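Side-chain contacts in sensor histidine kinase PdtaS (Mycobacterium tuberculosis, PDB 2YKF), which is a cytosolic sensor histidine kinase that autophosphorylates in a two-component system, probably when c-di-GMP binds its sensor region as nutrients run short: residues S116-R119 with V124-V127; D22-V27 with Y42-R47; T153-M158 with G162-A167. All blocks are in the same frame, centred on the assembly; numbering follows the deposited sequence.

Contact 1. Residues S116-R119 with V124-V127; sequences SPVR and VVAV
Val118 faces both Val125 and Ala126 across a beta hairpin, and this two-against-one pairing is a classic beta bulge. The hairpin joins strands 114-120 and 123-131 at one end of the antiparallel GAF-domain sheet. Two backbone bonds join these segments. Val118 N donates to Ala126 O at 2.9 Å. Val125 N returns a bond to Val118 O at 3.0 Å. Pro117 with Val127 and Arg119 with Val124 form the flanking non-hydrogen-bonded pairs, so the missing amide hydrogen of the proline costs no bond here.

Most side chains divide between two faces. Val118 and Ala126 share the face covered by helix 18-38, and their CB atoms lie 4.2 Å apart. Val118 CG1 is anti to the backbone N, chi1 177°, and comes within 4.4 Å of Val125 CG2. Val125 is the extra residue of the bulge and belongs to neither face. Its CG2 sits between the backbone N and the carbonyl carbon, chi1 -60°. From there it leans over Val118 O at 3.6 Å. Helix 18-38 also meets this residue, through Ala20 and Leu24.

Pro117, Arg119, Val124 and Val127 occupy the other face. Val124 spreads its two methyls toward the proline, each 3.9 Å from Pro117 CB. Its CG2 also lies over one face of the Arg119 guanidinium, displaced toward the rim. The arginine chain is extended from CG to NE and crosses Val124 at a slant. Its far end is held from outside the hairpin, where NH1 bonds to Ala160 O of helix 143-161. Helix 83-90 adds Phe89 against Val124. At the other end of the pairing, Val127 CG1 rests 3.4 Å from Ser116 O.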
loop_
_atom_site.group_PDB
_atom_site.type_symbol
_atom_site.label_atom_id
_atom_site.label_comp_id
_atom_site.label_asym_id
_atom_site.label_seq_id
_atom_site.Cartn_x
_atom_site.Cartn_y
_atom_site.Cartn_z
ATOM N N SER A 116 1.317 23.849 5.347
ATOM C CA SER A 116 0.160 23.833 6.256
ATOM C C SER A 116 0.504 23.464 7.687
ATOM O O SER A 116 1.398 22.642 7.955
ATOM C CB SER A 116 -0.954 22.964 5.708
ATOM O OG SER A 116 -0.483 21.677 5.471
ATOM N N PRO A 117 -0.243 24.030 8.629
ATOM C CA PRO A 117 0.054 23.781 10.002
ATOM C C PRO A 117 -0.596 22.514 10.578
ATOM O O PRO A 117 -1.656 22.083 10.137
ATOM C CB PRO A 117 -0.601 24.978 10.691
ATOM C CG PRO A 117 -1.834 25.194 9.833
ATOM C CD PRO A 117 -1.324 25.035 8.459
ATOM N N VAL A 118 0.032 21.989 11.605
ATOM C CA VAL A 118 -0.532 20.945 12.398
ATOM C C VAL A 118 -0.778 21.605 13.752
ATOM O O VAL A 118 0.185 22.050 14.379
ATOM C CB VAL A 118 0.479 19.810 12.580
ATOM C CG1 VAL A 118 -0.080 18.707 13.500
ATOM C CG2 VAL A 118 0.873 19.195 11.202
ATOM N N ARG A 119 -2.043 21.676 14.177
ATOM C CA ARG A 119 -2.412 22.226 15.506
ATOM C C ARG A 119 -2.670 21.162 16.532
ATOM O O ARG A 119 -3.174 20.007 16.199
ATOM C CB ARG A 119 -3.627 23.127 15.428
ATOM C CG ARG A 119 -3.234 24.550 15.317
ATOM C CD ARG A 119 -4.430 25.562 15.318
ATOM N NE ARG A 119 -3.950 26.809 14.685
ATOM C CZ ARG A 119 -3.889 27.045 13.364
ATOM N NH1 ARG A 119 -4.302 26.134 12.479
ATOM N NH2 ARG A 119 -3.410 28.203 12.904
ATOM N N VAL A 124 0.304 25.922 16.887
ATOM C CA VAL A 124 0.870 25.228 15.745
ATOM C C VAL A 124 2.090 24.542 16.318
ATOM O O VAL A 124 3.098 25.227 16.728
ATOM C CB VAL A 124 1.268 26.161 14.635
ATOM C CG1 VAL A 124 2.049 25.413 13.573
ATOM C CG2 VAL A 124 0.037 26.861 14.030
ATOM N N VAL A 125 2.022 23.206 16.399
ATOM C CA VAL A 125 3.159 22.413 16.915
ATOM C C VAL A 125 4.113 21.880 15.860
ATOM O O VAL A 125 5.252 21.462 16.190
ATOM C CB VAL A 125 2.715 21.295 17.880
ATOM C CG1 VAL A 125 2.001 21.885 19.076
ATOM C CG2 VAL A 125 1.759 20.262 17.141
ATOM N N ALA A 126 3.678 21.885 14.611
ATOM C CA ALA A 126 4.526 21.503 13.501
ATOM C C ALA A 126 3.945 22.079 12.266
ATOM O O ALA A 126 2.789 22.497 12.257
ATOM C CB ALA A 126 4.644 19.886 13.355
ATOM N N VAL A 127 4.740 22.092 11.206
ATOM C CA VAL A 127 4.277 22.475 9.875
ATOM C C VAL A 127 4.665 21.411 8.819
ATOM O O VAL A 127 5.775 20.910 8.837
ATOM C CB VAL A 127 4.901 23.824 9.462
ATOM C CG1 VAL A 127 4.491 24.164 8.073
ATOM C CG2 VAL A 127 4.393 24.907 10.431
#

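Contact 2. Residues D22-V27 with Y42-R47; sequences DHLHAV and YLMWVR
Met44 pushes its terminal methyl into the corner formed by Leu24 and Val27, which stand one helical turn apart on the same side of helix 18-38. The methyl is the bump and the two branched side chains are the sides of the hollow. CE lies 3.5 Å from Val27 CG1 and 3.8 Å from Val27 CB. On the leucine side it is 3.9 Å from Leu24 CD2. The sulfur follows behind, with SD 4.1 Å from the same leucine methyl.

The reach of the methionine explains the fit. Its chain runs straight out from the strand through CB and CG to SD, with CG anti to the backbone N. It then turns at the last torsion, chi3 -85°, and so brings CE against Val27. This long side chain spans much of the gap between the axes of segments 22-27 and 42-47, which come no closer than 11.4 Å.

The contact is the packing of a helix on one face of the antiparallel sheet of the GAF domain. Strand 41-47 is the middle strand of that sheet, and segment 22-27 runs almost antiparallel to segment 42-47, at 169°. Met44 and Val46 are two residues apart and both point to the helix. Leu24 forks over them. Its CD2 takes the methionine, while CD1 meets Val46 CG1 at 4.0 Å, a touch between single methyls.

No hydrogen bond joins the two segments, and all four touching residues are buried. Neighbouring residues extend the apolar layer. Ala126 of strand 123-131 touches both Leu24 and Met44, and Val28 and Trp31 of the helix also pack on Met44. His25 points away from the strand, and its ND1 bonds to Glu285 OE1 of the second subunit.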
loop_
_atom_site.group_PDB
_atom_site.type_symbol
_atom_site.label_atom_id
_atom_site.label_comp_id
_atom_site.label_asym_id
_atom_site.label_seq_id
_atom_site.Cartn_x
_atom_site.Cartn_y
_atom_site.Cartn_z
ATOM N N ASP A 22 3.095 13.235 21.642
ATOM C CA ASP A 22 2.129 12.190 21.223
ATOM C C ASP A 22 1.364 12.468 19.968
ATOM O O ASP A 22 1.219 11.585 19.136
ATOM C CB ASP A 22 1.045 12.005 22.281
ATOM C CG ASP A 22 1.520 11.295 23.457
ATOM O OD1 ASP A 22 2.628 10.682 23.388
ATOM O OD2 ASP A 22 0.739 11.292 24.456
ATOM N N HIS A 23 0.797 13.665 19.872
ATOM C CA HIS A 23 0.066 14.026 18.707
ATOM C C HIS A 23 0.941 13.962 17.425
ATOM O O HIS A 23 0.465 13.515 16.384
ATOM C CB HIS A 23 -0.506 15.418 18.869
ATOM C CG HIS A 23 -1.415 15.838 17.757
ATOM N ND1 HIS A 23 -2.668 15.294 17.573
ATOM C CD2 HIS A 23 -1.271 16.784 16.799
ATOM C CE1 HIS A 23 -3.263 15.899 16.562
ATOM N NE2 HIS A 23 -2.436 16.825 16.085
ATOM N N LEU A 24 2.195 14.422 17.492
ATOM C CA LEU A 24 3.019 14.353 16.294
ATOM C C LEU A 24 3.335 12.917 15.965
ATOM O O LEU A 24 3.389 12.563 14.785
ATOM C CB LEU A 24 4.320 15.191 16.383
ATOM C CG LEU A 24 4.010 16.711 16.479
ATOM C CD1 LEU A 24 5.306 17.481 16.562
ATOM C CD2 LEU A 24 3.231 17.185 15.307
ATOM N N HIS A 25 3.581 12.093 16.979
ATOM C CA HIS A 25 3.804 10.654 16.725
ATOM C C HIS A 25 2.586 10.046 15.982
ATOM O O HIS A 25 2.739 9.287 15.022
ATOM C CB HIS A 25 4.007 9.870 18.022
ATOM C CG HIS A 25 5.390 9.966 18.579
ATOM N ND1 HIS A 25 6.431 9.174 18.137
ATOM C CD2 HIS A 25 5.893 10.700 19.612
ATOM C CE1 HIS A 25 7.523 9.426 18.855
ATOM N NE2 HIS A 25 7.222 10.350 19.753
ATOM N N ALA A 26 1.405 10.381 16.456
ATOM C CA ALA A 26 0.118 9.992 15.792
ATOM C C ALA A 26 0.002 10.493 14.349
ATOM O O ALA A 26 -0.429 9.748 13.446
ATOM C CB ALA A 26 -1.097 10.496 16.660
ATOM N N VAL A 27 0.371 11.761 14.083
ATOM C CA VAL A 27 0.402 12.236 12.715
ATOM C C VAL A 27 1.262 11.348 11.798
ATOM O O VAL A 27 0.792 10.915 10.700
ATOM C CB VAL A 27 0.965 13.701 12.594
ATOM C CG1 VAL A 27 1.148 14.067 11.087
ATOM C CG2 VAL A 27 -0.028 14.694 13.344
ATOM N N TYR A 42 5.439 14.512 1.867
ATOM C CA TYR A 42 5.307 15.526 2.956
ATOM C C TYR A 42 6.537 15.502 3.795
ATOM O O TYR A 42 7.143 14.391 4.048
ATOM C CB TYR A 42 4.098 15.210 3.888
ATOM C CG TYR A 42 2.770 15.571 3.252
ATOM C CD1 TYR A 42 2.120 14.688 2.378
ATOM C CD2 TYR A 42 2.171 16.841 3.510
ATOM C CE1 TYR A 42 0.930 15.059 1.737
ATOM C CE2 TYR A 42 1.000 17.214 2.919
ATOM C CZ TYR A 42 0.351 16.306 2.062
ATOM O OH TYR A 42 -0.841 16.673 1.525
ATOM N N LEU A 43 6.892 16.669 4.325
ATOM C CA LEU A 43 7.926 16.737 5.307
ATOM C C LEU A 43 7.304 17.365 6.537
ATOM O O LEU A 43 6.482 18.202 6.383
ATOM C CB LEU A 43 9.057 17.611 4.798
ATOM C CG LEU A 43 10.237 16.969 4.071
ATOM C CD1 LEU A 43 9.916 16.008 3.031
ATOM C CD2 LEU A 43 11.131 18.088 3.496
ATOM N N MET A 44 7.736 16.981 7.729
ATOM C CA MET A 44 7.241 17.585 8.950
ATOM C C MET A 44 8.348 18.437 9.576
ATOM O O MET A 44 9.427 17.957 9.818
ATOM C CB MET A 44 6.844 16.526 9.959
ATOM C CG MET A 44 6.312 17.144 11.264
ATOM S SD MET A 44 5.898 15.861 12.504
ATOM C CE MET A 44 4.262 15.563 11.901
ATOM N N TRP A 45 8.031 19.692 9.869
ATOM C CA TRP A 45 9.030 20.652 10.420
ATOM C C TRP A 45 8.610 21.092 11.796
ATOM O O TRP A 45 7.410 21.332 12.021
ATOM C CB TRP A 45 9.078 21.894 9.542
ATOM C CG TRP A 45 9.527 21.590 8.160
ATOM C CD1 TRP A 45 8.772 21.336 7.085
ATOM C CD2 TRP A 45 10.865 21.535 7.743
ATOM N NE1 TRP A 45 9.562 21.085 5.978
ATOM C CE2 TRP A 45 10.867 21.227 6.364
ATOM C CE3 TRP A 45 12.075 21.776 8.386
ATOM C CZ2 TRP A 45 12.060 21.129 5.612
ATOM C CZ3 TRP A 45 13.267 21.651 7.643
ATOM C CH2 TRP A 45 13.241 21.316 6.288
ATOM N N VAL A 46 9.570 21.126 12.729
ATOM C CA VAL A 46 9.361 21.731 14.056
ATOM C C VAL A 46 10.311 22.961 14.218
ATOM O O VAL A 46 11.230 23.138 13.388
ATOM C CB VAL A 46 9.501 20.745 15.248
ATOM C CG1 VAL A 46 8.371 19.604 15.179
ATOM C CG2 VAL A 46 10.938 20.109 15.356
ATOM N N ARG A 47 10.039 23.789 15.240
ATOM C CA ARG A 47 10.746 25.078 15.454
ATOM C C ARG A 47 11.287 25.029 16.845
ATOM O O ARG A 47 10.552 24.830 17.814
ATOM C CB ARG A 47 9.765 26.246 15.330
ATOM C CG ARG A 47 10.393 27.618 15.579
ATOM C CD ARG A 47 9.400 28.734 15.336
ATOM N NE ARG A 47 8.456 28.886 16.455
ATOM C CZ ARG A 47 7.550 29.878 16.546
ATOM N NH1 ARG A 47 7.464 30.799 15.584
ATOM N NH2 ARG A 47 6.731 29.960 17.600
#

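Contact 3. Residues T153-M158 with G162-A167; sequences TDLLRM and GTFPDA
A Schellman motif ends helix 143-161 and leads the chain out of the helix into residues 162-167. Gly162 is the first residue to leave helical angles, with a positive phi of 77°. Met158 O is the acceptor at the turn. Thr163 N bonds to it at 2.8 Å, and Phe164 N makes a longer, weak bond at 3.4 Å.

Side chains close over the same turn. Thr163 OG1 lies alongside the root of Met158, 3.4 Å from CB, and the two side chains cross at about a right angle. The methionine then bends at its last torsion, chi3 77°, which carries CE back to the threonine, 3.7 Å from Thr163 O. Phe164 comes in beside it, its CB 3.5 Å from Met158 CB. With CG anti to the backbone N, chi1 173°, the phenylalanine ring is carried toward Leu155. Leu155 CD2 lies over one face of that ring, and Leu155 CB stands 4.4 Å from Phe164 CD2.

Leu265 of strand 258-269 also touches Phe164, while Leu267 of the same strand meets Leu155. This strand belongs to the sheet of the PAS-like region, consistent with the helix end lying where the GAF and PAS-like modules meet. The glycine turn with apolar side chains packed across it is typical of a Schellman C-cap.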
loop_
_atom_site.group_PDB
_atom_site.type_symbol
_atom_site.label_atom_id
_atom_site.label_comp_id
_atom_site.label_asym_id
_atom_site.label_seq_id
_atom_site.Cartn_x
_atom_site.Cartn_y
_atom_site.Cartn_z
ATOM N N THR A 153 -7.443 17.236 0.983
ATOM C CA THR A 153 -7.733 18.599 1.445
ATOM C C THR A 153 -8.557 18.612 2.725
ATOM O O THR A 153 -8.267 19.391 3.623
ATOM C CB THR A 153 -8.455 19.373 0.359
ATOM O OG1 THR A 153 -7.579 19.462 -0.752
ATOM C CG2 THR A 153 -8.777 20.853 0.832
ATOM N N ASP A 154 -9.585 17.757 2.809
ATOM C CA ASP A 154 -10.361 17.609 4.044
ATOM C C ASP A 154 -9.498 17.217 5.234
ATOM O O ASP A 154 -9.686 17.733 6.336
ATOM C CB ASP A 154 -11.459 16.552 3.872
ATOM C CG ASP A 154 -12.587 17.021 2.999
ATOM O OD1 ASP A 154 -12.744 18.260 2.894
ATOM O OD2 ASP A 154 -13.295 16.166 2.402
ATOM N N LEU A 155 -8.542 16.287 5.047
ATOM C CA LEU A 155 -7.707 15.885 6.194
ATOM C C LEU A 155 -6.732 16.982 6.548
ATOM O O LEU A 155 -6.401 17.126 7.692
ATOM C CB LEU A 155 -6.865 14.613 5.877
ATOM C CG LEU A 155 -7.703 13.417 5.447
ATOM C CD1 LEU A 155 -6.680 12.323 4.999
ATOM C CD2 LEU A 155 -8.579 12.987 6.637
ATOM N N LEU A 156 -6.175 17.669 5.545
ATOM C CA LEU A 156 -5.233 18.778 5.822
ATOM C C LEU A 156 -5.936 19.863 6.678
ATOM O O LEU A 156 -5.355 20.429 7.604
ATOM C CB LEU A 156 -4.778 19.343 4.493
ATOM C CG LEU A 156 -3.611 18.552 3.871
ATOM C CD1 LEU A 156 -3.344 19.076 2.494
ATOM C CD2 LEU A 156 -2.332 18.596 4.733
ATOM N N ARG A 157 -7.204 20.089 6.400
ATOM C CA ARG A 157 -8.012 21.018 7.235
ATOM C C ARG A 157 -8.195 20.503 8.677
ATOM O O ARG A 157 -8.005 21.242 9.627
ATOM C CB ARG A 157 -9.347 21.392 6.530
ATOM C CG ARG A 157 -10.480 21.791 7.454
ATOM C CD ARG A 157 -10.684 23.310 7.622
ATOM N NE ARG A 157 -11.603 23.865 6.618
ATOM C CZ ARG A 157 -12.465 24.876 6.816
ATOM N NH1 ARG A 157 -12.589 25.461 8.017
ATOM N NH2 ARG A 157 -13.232 25.287 5.802
ATOM N N MET A 158 -8.487 19.208 8.843
ATOM C CA MET A 158 -8.525 18.612 10.157
ATOM C C MET A 158 -7.194 18.675 10.885
ATOM O O MET A 158 -7.165 18.891 12.136
ATOM C CB MET A 158 -9.001 17.143 9.983
ATOM C CG MET A 158 -10.476 17.135 9.671
ATOM S SD MET A 158 -11.188 15.514 9.414
ATOM C CE MET A 158 -11.296 15.007 11.102
ATOM N N GLY A 162 -6.635 20.648 14.307
ATOM C CA GLY A 162 -6.303 19.830 15.456
ATOM C C GLY A 162 -7.294 18.693 15.705
ATOM O O GLY A 162 -7.318 18.143 16.793
ATOM N N THR A 163 -8.083 18.324 14.712
ATOM C CA THR A 163 -9.070 17.237 14.880
ATOM C C THR A 163 -8.709 15.877 14.219
ATOM O O THR A 163 -9.467 14.878 14.343
ATOM C CB THR A 163 -10.422 17.661 14.337
ATOM O OG1 THR A 163 -10.251 18.118 12.997
ATOM C CG2 THR A 163 -11.044 18.839 15.210
ATOM N N PHE A 164 -7.595 15.841 13.503
ATOM C CA PHE A 164 -7.039 14.578 12.975
ATOM C C PHE A 164 -5.508 14.684 13.118
ATOM O O PHE A 164 -4.937 15.741 12.838
ATOM C CB PHE A 164 -7.403 14.430 11.488
ATOM C CG PHE A 164 -6.751 13.255 10.796
ATOM C CD1 PHE A 164 -7.251 11.966 10.982
ATOM C CD2 PHE A 164 -5.661 13.454 9.951
ATOM C CE1 PHE A 164 -6.622 10.866 10.309
ATOM C CE2 PHE A 164 -5.025 12.394 9.288
ATOM C CZ PHE A 164 -5.526 11.094 9.455
ATOM N N PRO A 165 -4.844 13.615 13.573
ATOM C CA PRO A 165 -5.430 12.383 14.102
ATOM C C PRO A 165 -6.141 12.653 15.438
ATOM O O PRO A 165 -5.941 13.715 16.070
ATOM C CB PRO A 165 -4.210 11.483 14.378
ATOM C CG PRO A 165 -3.035 12.190 13.919
ATOM C CD PRO A 165 -3.375 13.638 13.683
ATOM N N ASP A 166 -6.954 11.694 15.864
ATOM C CA ASP A 166 -7.719 11.813 17.105
ATOM C C ASP A 166 -7.249 10.696 18.051
ATOM O O ASP A 166 -7.333 9.509 17.694
ATOM C CB ASP A 166 -9.215 11.743 16.777
ATOM C CG ASP A 166 -10.107 11.740 18.026
ATOM O OD1 ASP A 166 -9.659 11.278 19.107
ATOM O OD2 ASP A 166 -11.277 12.169 17.897
ATOM N N ALA A 167 -6.752 11.097 19.232
ATOM C CA ALA A 167 -5.974 10.252 20.189
ATOM C C ALA A 167 -4.569 9.945 19.660
ATOM O O ALA A 167 -3.762 10.863 19.427
ATOM C CB ALA A 167 -6.730 8.931 20.607
#

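Overall arrangement
All three contacts are largely buried, but their chemistry differs. Contact 1 relies on backbone bonds between neighbouring strands, contact 2 on apolar side chains alone, and contact 3 on a helix-end turn with side chains packed across it. Contacts 1 and 2 share the GAF sheet: strands 123-131 and 41-47 are neighbours, joined by Val127 O to Trp45 N, a probable hydrogen bond. Ala126 of contact 1 also packs on Leu24 of contact 2. Contact 3 lies nearest the centre of the chain, about 8 Å between centres. Its Pro165 rests on His23 and Val27, and its Leu156 meets Ser116.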